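Long-range contacts in R.Ecl18kI (Enterobacter cloacae, PDB 2GB7), which recognises the double-stranded DNA sequence 5'-CCNGG-3' as a type II restriction endonuclease and cleaves it before the first C: residues I22-V28 against R119-E123; Y52-R57 against I127-L131; F124-L128 against S180-T184; I137-Q142 against D160-V166. The protein carries 1 engineered substitution. All blocks are in the same frame, centred on the assembly; numbering follows the deposited sequence.

Overall arrangement
Helix 102-134 connects the set. Contacts 1, 3 and 2, in that order, use adjoining or overlapping parts of it, packing helix 24-34, the end of strand 177-181 and helix 49-77 around it; contacts 2 and 3 share Ile127 and Leu128, their centres about 9 Å apart. The centre of contact 1 is about 11 Å from the centres of both. Contact 4, on the neighbouring strand pair, is centred about 14 Å from the centre of contact 3, yet Asp160 OD2 comes within 3.1 Å of Ala181 N. Asp160 and Lys182 both lie near the DNA backbone, consistent with the PDDEXK acidic and lysine positions. Contacts 1 to 3 touch DNA; the nearest atom of contact 4 is about 5 Å from it.

Contact 1: I22-V28 against R119-E123; sequences ITPFALV and RAGKE. With nucleotides of chain A; nucleotides of chain B.
Pro24 spreads its ring over the aliphatic stems of three residues on helix 119-123: Pro24 CB lies 3.5 Å from Lys122 CG and 3.6 Å from Glu123 CG, and Pro24 CG 3.8 Å from Arg119 CG. Proline suits this first turn of helix 24-28, where no backbone NH is needed. Thr23 is the N-cap, its OG1 accepting from Ala26 N at 3.0 Å. The helix axes approach to 9.2 Å and cross at -53°, with Pro24 CA 5.2 Å from Glu123 CA. One turn on from Pro24, Val28 CG2 packs 3.6 Å from Glu123 O. Arg119 (m, t, p) reaches past the proline, whose CD covers one guanidinium face; Arg119 NH1 donates to Ile22 O at 2.8 Å, and Arg119 NH2 forms a salt bridge with Glu123 OE2 at 3.1 Å, its hydrogen bond weak. Gly121 CA comes 3.6 Å from OP1 of DC4 of chain B, where a CB would crowd the phosphate. Carboxylate, carbonyl and a water bridging Ile22 O and, weakly, Arg119 NH2 thus meet the buried arginine charge, so its stem can serve as packing surface.

Contact 2: Y52-R57 against I127-L131; sequences YIIAMR and ILELL. With nucleotides of chain B.
Two helical segments, 52-57 and 127-131, run in roughly opposed directions, 137° apart, with axes 10.4 Å from each other and Ile53 CA 6.7 Å from Ile127 CA. The polar link is a single hydrogen bond: Tyr52 (chi1 153°) points toward the partner and its OH donates to Ile127 O at 2.8 Å, a carbonyl that also accepts Leu131 N at 3.0 Å. Among the apolar contacts, Tyr52 CE2 is 3.5 Å from Ile127 CG2 and 3.7 Å from Leu131 CB; tyrosine suits because its ring packs on aliphatic side chains while its hydroxyl reaches the carbonyl. Ile53 CD1 meets Leu128 CD2 at 3.7 Å. Ile127 (m, t) extends its CD1 to 3.8 Å from Met56 CB and 4.0 Å from Arg57 CG. Toward DNA, the C7 methyl of DT5 of chain B, a thymine turned out of the duplex, lies over one face of the Arg57 guanidinium. Ile127 seated among Tyr52, Ile53, Met56 and Arg57 is a knobs-into-holes interaction, joining two long helices beside the flipped nucleotide.

Contact 3: F124-L128 against S180-T184; sequences FESIL and SAKTT. With nucleotides of chain B.
In the PDDEXK nuclease core a helix packs on the central sheet close to where a strand end meets the DNA backbone; here helix 124-128 lies over the end of strand 177-181. The nearest CA pairs are Glu125 with Ala181, 6.4 Å, and Phe124 with Thr183, 6.9 Å. Ala181 points its CB at the helix, and its small size lets the backbones come close: Ala181 CB is 3.7 Å from Leu128 CD1, 3.9 Å from Phe124 CD2 and 4.3 Å from Glu125 CG. Phe124 (chi1 t) also has CD2 3.6 Å from Thr183 CG2 and CE2 3.9 Å from Lys182 O, so its ring fills the space between the helix and the chain at Ala181-Thr183. Lys182 alternates to the other side, where it forms a salt bridge with Glu191 and brings NZ to 3.3 Å from OP2 of DC3 of chain B; this placement fits the lysine of the family motif. Thr183 leaves extended geometry (phi/psi -61°/-45°), which turns its NH and hydroxyl to DNA. Thr183 N donates to OP1 of DC4 of chain B at 2.8 Å, while Thr183 OG1 and Thr184 OG1 each donate, at 2.8 Å, to OP1 of DT5 of chain B.

Contact 4: I137-Q142 against D160-V166; sequences IPVDVQ and DLVMPGV
Strands 140-141 and 161-163 form the antiparallel edge of the mixed nuclease sheet. Asp140 and Val162 are a hydrogen-bonded pair (Asp140 N to Val162 O 2.9 Å, Val162 N to Asp140 O 3.0 Å); Val141 and Leu161 are the adjoining non-hydrogen-bonded pair, CA atoms 5.0 Å apart. Beyond them Gln142 N donates to Asp160 O at 3.2 Å, and Asp160 with Leu161 makes a classic beta bulge against Ile179. On the face of Val141 and Leu161, the leucine (m, t) lays its CD2 against both valines: Leu161 CD2 is 3.9 Å from Val141 CG2 and 4.2 Å from Val139 CG2. Farther along, Ile137 CG2 presses to 3.4 Å from Met163 CG, the flexible methionine curling to fit. The puckered ring of Pro138 rests on Pro164, with Pro138 CG 3.8 Å from Pro164 CB. Pro138 O receives a CA-H contact from Pro164 CA at 3.2 Å. A cis peptide before Pro164 bends the chain round, so that Gly165, the N-cap of helix 166-171, comes back against the Asp140 side chain, Gly165 CA 3.3 Å from Asp140 OD2, where a side chain would be crowded. Gln142 fills the hollow beside Val162 and Val166, on the side of Asp140, with Gln142 CG 4.0 Å from Val162 CG2. Asp140 OD1 forms a salt bridge with Arg299, while Asp140 OD2 accepts Val166 N at 2.8 Å.

Contact 1: I22-V28 against R119-E123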
# COMPACT_ATOMS: atom_id res chain seq x y z
N ILE F 22 -22.46 4.30 -7.67
CA ILE F 22 -22.89 4.40 -6.28
C ILE F 22 -21.73 4.09 -5.33
O ILE F 22 -20.72 3.47 -5.72
CB ILE F 22 -24.14 3.52 -6.00
CG1 ILE F 22 -23.81 2.02 -6.16
CG2 ILE F 22 -25.31 3.95 -6.92
CD1 ILE F 22 -25.00 1.09 -5.80
N THR F 23 -21.85 4.55 -4.09
CA THR F 23 -20.78 4.42 -3.11
C THR F 23 -20.57 2.93 -2.79
O THR F 23 -21.50 2.13 -2.99
CB THR F 23 -21.10 5.20 -1.84
OG1 THR F 23 -22.18 4.56 -1.15
CG2 THR F 23 -21.50 6.64 -2.19
N PRO F 24 -19.36 2.56 -2.31
CA PRO F 24 -19.09 1.20 -1.85
C PRO F 24 -20.14 0.72 -0.87
O PRO F 24 -20.67 -0.37 -1.04
CB PRO F 24 -17.74 1.34 -1.14
CG PRO F 24 -17.05 2.43 -1.91
CD PRO F 24 -18.15 3.42 -2.20
N PHE F 25 -20.46 1.52 0.14
CA PHE F 25 -21.50 1.06 1.08
C PHE F 25 -22.86 0.90 0.43
O PHE F 25 -23.58 -0.07 0.72
CB PHE F 25 -21.63 1.98 2.29
CG PHE F 25 -22.57 1.45 3.31
CD1 PHE F 25 -22.13 0.54 4.27
CD2 PHE F 25 -23.92 1.79 3.28
CE1 PHE F 25 -22.99 0.00 5.19
CE2 PHE F 25 -24.79 1.26 4.21
CZ PHE F 25 -24.34 0.37 5.16
N ALA F 26 -23.24 1.85 -0.41
CA ALA F 26 -24.52 1.73 -1.13
C ALA F 26 -24.58 0.43 -1.96
O ALA F 26 -25.64 -0.21 -2.04
CB ALA F 26 -24.73 2.94 -2.04
N LEU F 27 -23.46 0.07 -2.60
CA LEU F 27 -23.45 -1.15 -3.43
C LEU F 27 -23.58 -2.37 -2.55
O LEU F 27 -24.34 -3.29 -2.84
CB LEU F 27 -22.18 -1.25 -4.29
CG LEU F 27 -21.95 -2.56 -5.07
CD1 LEU F 27 -23.10 -2.83 -6.02
CD2 LEU F 27 -20.61 -2.57 -5.85
N VAL F 28 -22.85 -2.36 -1.44
CA VAL F 28 -22.93 -3.47 -0.50
C VAL F 28 -24.35 -3.56 0.06
O VAL F 28 -24.90 -4.65 0.16
CB VAL F 28 -21.89 -3.32 0.66
CG1 VAL F 28 -22.19 -4.32 1.77
CG2 VAL F 28 -20.45 -3.53 0.16
N ARG F 119 -12.28 1.16 -3.00
CA ARG F 119 -13.58 0.48 -2.96
C ARG F 119 -13.49 -0.93 -2.42
O ARG F 119 -14.36 -1.31 -1.64
CB ARG F 119 -14.24 0.45 -4.35
CG ARG F 119 -14.63 1.86 -4.83
CD ARG F 119 -15.33 1.82 -6.18
NE ARG F 119 -16.49 0.97 -6.07
CZ ARG F 119 -17.73 1.41 -5.98
NH1 ARG F 119 -18.00 2.71 -6.10
NH2 ARG F 119 -18.72 0.54 -5.79
N ALA F 120 -12.46 -1.70 -2.77
CA ALA F 120 -12.36 -3.08 -2.28
C ALA F 120 -12.29 -3.07 -0.77
O ALA F 120 -12.95 -3.87 -0.10
CB ALA F 120 -11.16 -3.81 -2.85
N GLY F 121 -11.50 -2.16 -0.22
CA GLY F 121 -11.40 -2.11 1.27
C GLY F 121 -12.70 -1.65 1.91
O GLY F 121 -13.17 -2.25 2.91
N LYS F 122 -13.27 -0.57 1.37
CA LYS F 122 -14.50 -0.02 1.91
C LYS F 122 -15.66 -1.04 1.83
O LYS F 122 -16.47 -1.17 2.78
CB LYS F 122 -14.85 1.34 1.25
CG LYS F 122 -16.12 2.00 1.88
CD LYS F 122 -15.92 2.46 3.34
CE LYS F 122 -17.24 2.82 4.03
NZ LYS F 122 -17.92 1.68 4.77
N GLU F 123 -15.72 -1.77 0.74
CA GLU F 123 -16.76 -2.77 0.55
C GLU F 123 -16.56 -3.92 1.53
O GLU F 123 -17.52 -4.36 2.15
CB GLU F 123 -16.79 -3.27 -0.89
CG GLU F 123 -17.33 -2.20 -1.81
CD GLU F 123 -17.46 -2.66 -3.25
OE1 GLU F 123 -17.56 -3.88 -3.50
OE2 GLU F 123 -17.43 -1.78 -4.14
P DC A 9 -13.68 6.58 -6.14
OP1 DC A 9 -14.42 5.40 -6.65
OP2 DC A 9 -14.03 7.93 -6.63
O5' DC A 9 -13.78 6.55 -4.55
C5' DC A 9 -13.62 5.32 -3.85
C4' DC A 9 -13.78 5.53 -2.36
O4' DC A 9 -12.63 6.25 -1.85
C3' DC A 9 -15.01 6.34 -1.94
O3' DC A 9 -15.49 5.86 -0.68
C2' DC A 9 -14.44 7.73 -1.69
C1' DC A 9 -13.06 7.39 -1.13
N1 DC A 9 -12.04 8.43 -1.29
C2 DC A 9 -11.03 8.54 -0.33
O2 DC A 9 -11.03 7.75 0.63
N3 DC A 9 -10.09 9.50 -0.46
C4 DC A 9 -10.12 10.33 -1.51
N4 DC A 9 -9.17 11.26 -1.61
C5 DC A 9 -11.14 10.24 -2.51
C6 DC A 9 -12.07 9.29 -2.36
P DC B 4 -7.66 -2.83 2.45
OP1 DC B 4 -8.63 -3.94 2.58
OP2 DC B 4 -6.56 -2.68 3.44
O5' DC B 4 -7.01 -2.89 1.00
C5' DC B 4 -7.82 -2.88 -0.17
C4' DC B 4 -6.94 -2.87 -1.40
O4' DC B 4 -6.22 -1.62 -1.45
C3' DC B 4 -5.90 -3.98 -1.46
O3' DC B 4 -5.76 -4.47 -2.80
C2' DC B 4 -4.62 -3.28 -1.03
C1' DC B 4 -4.82 -1.87 -1.56
N1 DC B 4 -4.11 -0.84 -0.79
C2 DC B 4 -3.37 0.14 -1.47
O2 DC B 4 -3.40 0.17 -2.71
N3 DC B 4 -2.64 1.02 -0.75
C4 DC B 4 -2.65 0.97 0.59
N4 DC B 4 -1.86 1.83 1.25
C5 DC B 4 -3.44 0.02 1.30
C6 DC B 4 -4.15 -0.86 0.58
O HOH W 1 -20.81 1.08 -7.44

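Contact 2: Y52-R57 against I127-L131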
# COMPACT_ATOMS: atom_id res chain seq x y z
N TYR F 52 -21.56 -15.99 3.87
CA TYR F 52 -22.16 -14.70 3.64
C TYR F 52 -21.12 -13.75 3.00
O TYR F 52 -21.39 -13.09 1.99
CB TYR F 52 -22.75 -14.15 4.94
CG TYR F 52 -22.81 -12.66 4.97
CD1 TYR F 52 -23.90 -11.95 4.44
CD2 TYR F 52 -21.75 -11.94 5.50
CE1 TYR F 52 -23.93 -10.56 4.46
CE2 TYR F 52 -21.75 -10.56 5.50
CZ TYR F 52 -22.85 -9.89 5.02
OH TYR F 52 -22.84 -8.52 5.00
N ILE F 53 -19.92 -13.72 3.58
CA ILE F 53 -18.87 -12.83 3.09
C ILE F 53 -18.51 -13.12 1.63
O ILE F 53 -18.45 -12.20 0.81
CB ILE F 53 -17.62 -12.94 3.98
CG1 ILE F 53 -17.91 -12.30 5.33
CG2 ILE F 53 -16.40 -12.27 3.31
CD1 ILE F 53 -16.92 -12.69 6.44
N ILE F 54 -18.31 -14.39 1.30
CA ILE F 54 -17.94 -14.77 -0.07
C ILE F 54 -19.06 -14.46 -1.07
O ILE F 54 -18.79 -13.94 -2.16
CB ILE F 54 -17.53 -16.28 -0.16
CG1 ILE F 54 -16.29 -16.55 0.69
CG2 ILE F 54 -17.29 -16.75 -1.64
CD1 ILE F 54 -15.03 -15.86 0.18
N ALA F 55 -20.31 -14.75 -0.68
CA ALA F 55 -21.46 -14.47 -1.55
C ALA F 55 -21.59 -12.96 -1.76
O ALA F 55 -21.81 -12.52 -2.88
CB ALA F 55 -22.75 -15.06 -0.97
N MET F 56 -21.40 -12.18 -0.70
CA MET F 56 -21.44 -10.72 -0.85
C MET F 56 -20.38 -10.21 -1.83
O MET F 56 -20.68 -9.39 -2.74
CB MET F 56 -21.35 -10.03 0.52
CG MET F 56 -22.61 -10.18 1.39
SD MET F 56 -24.03 -9.26 0.77
CE MET F 56 -23.42 -7.56 0.81
N ARG F 57 -19.15 -10.67 -1.63
CA ARG F 57 -18.01 -10.28 -2.48
C ARG F 57 -18.29 -10.61 -3.93
O ARG F 57 -18.18 -9.75 -4.79
CB ARG F 57 -16.76 -11.01 -2.03
CG ARG F 57 -16.15 -10.45 -0.74
CD ARG F 57 -15.10 -9.43 -1.12
NE ARG F 57 -13.98 -10.04 -1.85
CZ ARG F 57 -12.86 -9.42 -2.20
NH1 ARG F 57 -12.68 -8.13 -1.94
NH2 ARG F 57 -11.91 -10.10 -2.82
N ILE F 127 -19.24 -4.98 4.23
CA ILE F 127 -19.76 -6.35 4.33
C ILE F 127 -19.64 -6.87 5.78
O ILE F 127 -20.57 -7.49 6.33
CB ILE F 127 -18.99 -7.27 3.37
CG1 ILE F 127 -19.39 -6.93 1.91
CG2 ILE F 127 -19.30 -8.76 3.72
CD1 ILE F 127 -18.47 -7.59 0.89
N LEU F 128 -18.51 -6.60 6.43
CA LEU F 128 -18.33 -7.05 7.84
C LEU F 128 -19.21 -6.27 8.83
O LEU F 128 -19.68 -6.82 9.82
CB LEU F 128 -16.84 -6.92 8.23
CG LEU F 128 -15.89 -7.84 7.43
CD1 LEU F 128 -14.41 -7.49 7.81
CD2 LEU F 128 -16.24 -9.32 7.77
N GLU F 129 -19.44 -5.00 8.52
CA GLU F 129 -20.32 -4.17 9.31
C GLU F 129 -21.73 -4.75 9.29
O GLU F 129 -22.35 -4.98 10.36
CB GLU F 129 -20.34 -2.79 8.67
CG GLU F 129 -21.16 -1.79 9.37
CD GLU F 129 -21.04 -0.43 8.73
OE1 GLU F 129 -20.12 -0.23 7.88
OE2 GLU F 129 -21.85 0.44 9.10
N LEU F 130 -22.24 -5.02 8.10
CA LEU F 130 -23.58 -5.61 8.00
C LEU F 130 -23.67 -7.01 8.61
O LEU F 130 -24.70 -7.37 9.12
CB LEU F 130 -24.07 -5.61 6.54
CG LEU F 130 -24.33 -4.20 6.01
CD1 LEU F 130 -24.58 -4.23 4.51
CD2 LEU F 130 -25.53 -3.56 6.69
N LEU F 131 -22.57 -7.75 8.57
CA LEU F 131 -22.50 -9.05 9.26
C LEU F 131 -22.75 -8.89 10.76
O LEU F 131 -23.53 -9.61 11.32
CB LEU F 131 -21.13 -9.70 9.00
CG LEU F 131 -20.80 -10.97 9.79
CD1 LEU F 131 -21.82 -12.05 9.46
CD2 LEU F 131 -19.41 -11.43 9.42
P DT B 5 -6.54 -5.79 -3.24
OP1 DT B 5 -6.59 -6.71 -2.08
OP2 DT B 5 -5.93 -6.25 -4.52
O5' DT B 5 -8.03 -5.29 -3.54
C5' DT B 5 -8.32 -4.46 -4.67
C4' DT B 5 -8.44 -5.30 -5.91
O4' DT B 5 -9.38 -6.38 -5.71
C3' DT B 5 -8.88 -4.58 -7.19
O3' DT B 5 -8.05 -5.02 -8.27
C2' DT B 5 -10.30 -5.10 -7.41
C1' DT B 5 -10.16 -6.52 -6.89
N1 DT B 5 -11.39 -7.25 -6.55
C2 DT B 5 -11.49 -8.55 -6.98
O2 DT B 5 -10.62 -9.10 -7.64
N3 DT B 5 -12.64 -9.19 -6.61
C4 DT B 5 -13.69 -8.67 -5.89
O4 DT B 5 -14.66 -9.37 -5.62
C5 DT B 5 -13.54 -7.29 -5.49
C7 DT B 5 -14.63 -6.62 -4.71
C6 DT B 5 -12.41 -6.65 -5.84

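Contact 3: F124-L128 against S180-T184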
# COMPACT_ATOMS: atom_id res chain seq x y z
N PHE F 124 -15.32 -4.41 1.71
CA PHE F 124 -15.07 -5.53 2.67
C PHE F 124 -15.48 -5.08 4.05
O PHE F 124 -16.17 -5.79 4.78
CB PHE F 124 -13.59 -5.90 2.61
CG PHE F 124 -13.20 -7.10 3.42
CD1 PHE F 124 -14.02 -8.23 3.53
CD2 PHE F 124 -11.95 -7.10 4.05
CE1 PHE F 124 -13.60 -9.32 4.29
CE2 PHE F 124 -11.51 -8.18 4.74
CZ PHE F 124 -12.35 -9.30 4.89
N GLU F 125 -15.04 -3.88 4.43
CA GLU F 125 -15.45 -3.31 5.70
C GLU F 125 -16.98 -3.21 5.87
O GLU F 125 -17.52 -3.59 6.95
CB GLU F 125 -14.79 -1.93 5.84
CG GLU F 125 -13.26 -1.96 5.91
CD GLU F 125 -12.58 -0.69 5.36
OE1 GLU F 125 -13.20 0.40 5.36
OE2 GLU F 125 -11.42 -0.80 4.92
N SER F 126 -17.68 -2.78 4.80
CA SER F 126 -19.13 -2.64 4.82
C SER F 126 -19.79 -4.01 4.95
O SER F 126 -20.79 -4.17 5.65
CB SER F 126 -19.60 -1.96 3.55
OG SER F 126 -19.11 -0.64 3.50
N ILE F 127 -19.24 -4.98 4.23
CA ILE F 127 -19.76 -6.35 4.33
C ILE F 127 -19.64 -6.87 5.78
O ILE F 127 -20.57 -7.49 6.33
CB ILE F 127 -18.99 -7.27 3.37
CG1 ILE F 127 -19.39 -6.93 1.91
CG2 ILE F 127 -19.30 -8.76 3.72
CD1 ILE F 127 -18.47 -7.59 0.89
N LEU F 128 -18.51 -6.60 6.43
CA LEU F 128 -18.33 -7.05 7.84
C LEU F 128 -19.21 -6.27 8.83
O LEU F 128 -19.68 -6.82 9.82
CB LEU F 128 -16.84 -6.92 8.23
CG LEU F 128 -15.89 -7.84 7.43
CD1 LEU F 128 -14.41 -7.49 7.81
CD2 LEU F 128 -16.24 -9.32 7.77
N SER F 180 -10.29 -5.08 12.75
CA SER F 180 -9.69 -4.40 11.57
C SER F 180 -9.85 -5.33 10.36
O SER F 180 -10.10 -6.53 10.54
CB SER F 180 -8.19 -4.15 11.80
OG SER F 180 -7.61 -3.51 10.65
N ALA F 181 -9.77 -4.76 9.16
CA ALA F 181 -9.95 -5.60 7.98
C ALA F 181 -8.99 -5.14 6.89
O ALA F 181 -8.82 -3.95 6.71
CB ALA F 181 -11.35 -5.47 7.50
N LYS F 182 -8.37 -6.10 6.20
CA LYS F 182 -7.50 -5.86 5.06
C LYS F 182 -7.79 -6.98 4.09
O LYS F 182 -7.62 -8.13 4.46
CB LYS F 182 -6.02 -5.91 5.49
CG LYS F 182 -5.63 -4.71 6.34
CD LYS F 182 -4.14 -4.72 6.64
CE LYS F 182 -3.78 -3.52 7.55
NZ LYS F 182 -4.21 -2.20 6.98
N THR F 183 -8.21 -6.66 2.87
CA THR F 183 -8.57 -7.71 1.93
C THR F 183 -7.37 -8.61 1.63
O THR F 183 -7.52 -9.84 1.59
CB THR F 183 -9.12 -7.11 0.62
OG1 THR F 183 -8.18 -6.16 0.11
CG2 THR F 183 -10.48 -6.46 0.87
N THR F 184 -6.21 -7.99 1.41
CA THR F 184 -4.92 -8.69 1.29
C THR F 184 -3.98 -8.02 2.27
O THR F 184 -4.22 -6.87 2.66
CB THR F 184 -4.30 -8.60 -0.12
OG1 THR F 184 -4.30 -7.24 -0.56
CG2 THR F 184 -5.09 -9.47 -1.12
P DC B 4 -7.66 -2.83 2.45
OP1 DC B 4 -8.63 -3.94 2.58
OP2 DC B 4 -6.56 -2.68 3.44
O5' DC B 4 -7.01 -2.89 1.00
C5' DC B 4 -7.82 -2.88 -0.17
C4' DC B 4 -6.94 -2.87 -1.40
O4' DC B 4 -6.22 -1.62 -1.45
C3' DC B 4 -5.90 -3.98 -1.46
O3' DC B 4 -5.76 -4.47 -2.80
C2' DC B 4 -4.62 -3.28 -1.03
C1' DC B 4 -4.82 -1.87 -1.56
N1 DC B 4 -4.11 -0.84 -0.79
C2 DC B 4 -3.37 0.14 -1.47
O2 DC B 4 -3.40 0.17 -2.71
N3 DC B 4 -2.64 1.02 -0.75
C4 DC B 4 -2.65 0.97 0.59
N4 DC B 4 -1.86 1.83 1.25
C5 DC B 4 -3.44 0.02 1.30
C6 DC B 4 -4.15 -0.86 0.58
P DT B 5 -6.54 -5.79 -3.24
OP1 DT B 5 -6.59 -6.71 -2.08
OP2 DT B 5 -5.93 -6.25 -4.52
O5' DT B 5 -8.03 -5.29 -3.54
C5' DT B 5 -8.32 -4.46 -4.67
C4' DT B 5 -8.44 -5.30 -5.91
O4' DT B 5 -9.38 -6.38 -5.71
C3' DT B 5 -8.88 -4.58 -7.19
O3' DT B 5 -8.05 -5.02 -8.27
C2' DT B 5 -10.30 -5.10 -7.41
C1' DT B 5 -10.16 -6.52 -6.89
N1 DT B 5 -11.39 -7.25 -6.55
C2 DT B 5 -11.49 -8.55 -6.98
O2 DT B 5 -10.62 -9.10 -7.64
N3 DT B 5 -12.64 -9.19 -6.61
C4 DT B 5 -13.69 -8.67 -5.89
O4 DT B 5 -14.66 -9.37 -5.62
C5 DT B 5 -13.54 -7.29 -5.49
C7 DT B 5 -14.63 -6.62 -4.71
C6 DT B 5 -12.41 -6.65 -5.84
P DC B 3 -6.83 1.11 6.68
OP1 DC B 3 -7.79 0.27 7.45
OP2 DC B 3 -5.36 0.94 6.87
O5' DC B 3 -7.20 0.95 5.14
C5' DC B 3 -8.54 1.19 4.73
C4' DC B 3 -8.70 0.87 3.27
O4' DC B 3 -8.28 2.03 2.50
C3' DC B 3 -7.79 -0.28 2.86
O3' DC B 3 -8.46 -1.44 2.43
C2' DC B 3 -6.90 0.27 1.76
C1' DC B 3 -7.49 1.62 1.38
N1 DC B 3 -6.39 2.58 1.23
C2 DC B 3 -6.16 3.17 -0.01
O2 DC B 3 -6.92 2.91 -0.95
N3 DC B 3 -5.12 4.02 -0.16
C4 DC B 3 -4.31 4.27 0.87
N4 DC B 3 -3.28 5.11 0.68
C5 DC B 3 -4.52 3.69 2.15
C6 DC B 3 -5.57 2.86 2.29

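Contact 4: I137-Q142 against D160-V166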
# COMPACT_ATOMS: atom_id res chain seq x y z
N ILE F 137 -25.21 -7.88 16.95
CA ILE F 137 -24.14 -7.57 17.89
C ILE F 137 -23.95 -6.06 17.88
O ILE F 137 -23.88 -5.48 16.82
CB ILE F 137 -22.86 -8.34 17.51
CG1 ILE F 137 -23.10 -9.85 17.70
CG2 ILE F 137 -21.65 -7.89 18.36
CD1 ILE F 137 -22.00 -10.74 17.14
N PRO F 138 -23.89 -5.42 19.08
CA PRO F 138 -23.70 -3.96 19.13
C PRO F 138 -22.31 -3.58 18.71
O PRO F 138 -21.36 -4.06 19.31
CB PRO F 138 -23.89 -3.63 20.61
CG PRO F 138 -23.57 -4.91 21.36
CD PRO F 138 -24.00 -6.03 20.41
N VAL F 139 -22.21 -2.74 17.69
CA VAL F 139 -20.95 -2.19 17.24
C VAL F 139 -21.10 -0.72 16.88
O VAL F 139 -22.17 -0.26 16.41
CB VAL F 139 -20.33 -2.92 16.03
CG1 VAL F 139 -19.99 -4.37 16.38
CG2 VAL F 139 -21.28 -2.83 14.78
N ASP F 140 -20.04 0.02 17.14
CA ASP F 140 -19.86 1.31 16.56
C ASP F 140 -18.95 1.16 15.37
O ASP F 140 -17.99 0.38 15.39
CB ASP F 140 -19.26 2.32 17.54
CG ASP F 140 -20.28 2.85 18.53
OD1 ASP F 140 -21.48 2.48 18.44
OD2 ASP F 140 -19.89 3.60 19.46
N VAL F 141 -19.26 1.91 14.33
CA VAL F 141 -18.52 1.88 13.10
C VAL F 141 -17.69 3.16 13.06
O VAL F 141 -18.23 4.26 12.98
CB VAL F 141 -19.47 1.83 11.89
CG1 VAL F 141 -18.69 1.79 10.57
CG2 VAL F 141 -20.42 0.64 12.03
N GLN F 142 -16.37 3.02 13.16
CA GLN F 142 -15.48 4.18 13.20
C GLN F 142 -15.66 5.20 12.05
O GLN F 142 -15.49 6.40 12.26
CB GLN F 142 -14.05 3.74 13.52
CG GLN F 142 -13.87 3.32 14.98
CD GLN F 142 -13.52 4.48 15.91
OE1 GLN F 142 -13.05 4.26 17.03
NE2 GLN F 142 -13.76 5.71 15.46
N ASP F 160 -12.02 -0.85 12.45
CA ASP F 160 -13.27 -0.62 11.73
C ASP F 160 -14.50 -0.72 12.60
O ASP F 160 -15.43 0.07 12.45
CB ASP F 160 -13.38 -1.62 10.61
CG ASP F 160 -12.33 -1.37 9.55
OD1 ASP F 160 -12.11 -0.18 9.16
OD2 ASP F 160 -11.67 -2.34 9.14
N LEU F 161 -14.51 -1.72 13.49
CA LEU F 161 -15.67 -1.98 14.35
C LEU F 161 -15.26 -2.12 15.79
O LEU F 161 -14.24 -2.73 16.09
CB LEU F 161 -16.34 -3.28 13.94
CG LEU F 161 -16.81 -3.32 12.49
CD1 LEU F 161 -17.15 -4.71 12.04
CD2 LEU F 161 -17.95 -2.33 12.23
N VAL F 162 -16.06 -1.53 16.67
CA VAL F 162 -15.80 -1.55 18.09
C VAL F 162 -17.05 -2.09 18.79
O VAL F 162 -18.12 -1.48 18.72
CB VAL F 162 -15.55 -0.14 18.62
CG1 VAL F 162 -15.28 -0.17 20.13
CG2 VAL F 162 -14.40 0.58 17.85
N MET F 163 -16.91 -3.22 19.47
CA MET F 163 -18.04 -3.86 20.16
C MET F 163 -17.80 -3.64 21.65
O MET F 163 -16.76 -4.07 22.18
CB MET F 163 -18.00 -5.36 19.83
CG MET F 163 -19.24 -6.18 20.14
SD MET F 163 -19.66 -6.23 21.91
CE MET F 163 -18.26 -7.11 22.58
N PRO F 164 -18.78 -3.07 22.38
CA PRO F 164 -20.12 -2.65 21.94
C PRO F 164 -20.21 -1.23 21.45
O PRO F 164 -21.24 -0.82 20.87
CB PRO F 164 -20.95 -2.83 23.22
CG PRO F 164 -19.96 -2.36 24.32
CD PRO F 164 -18.61 -2.93 23.84
N GLY F 165 -19.18 -0.43 21.68
CA GLY F 165 -19.26 0.94 21.24
C GLY F 165 -18.04 1.67 21.70
O GLY F 165 -17.35 1.21 22.61
N VAL F 166 -17.79 2.82 21.07
CA VAL F 166 -16.65 3.67 21.47
C VAL F 166 -16.75 4.24 22.89
O VAL F 166 -15.75 4.34 23.58
CB VAL F 166 -16.35 4.80 20.44
CG1 VAL F 166 -15.94 4.18 19.11
CG2 VAL F 166 -17.55 5.72 20.25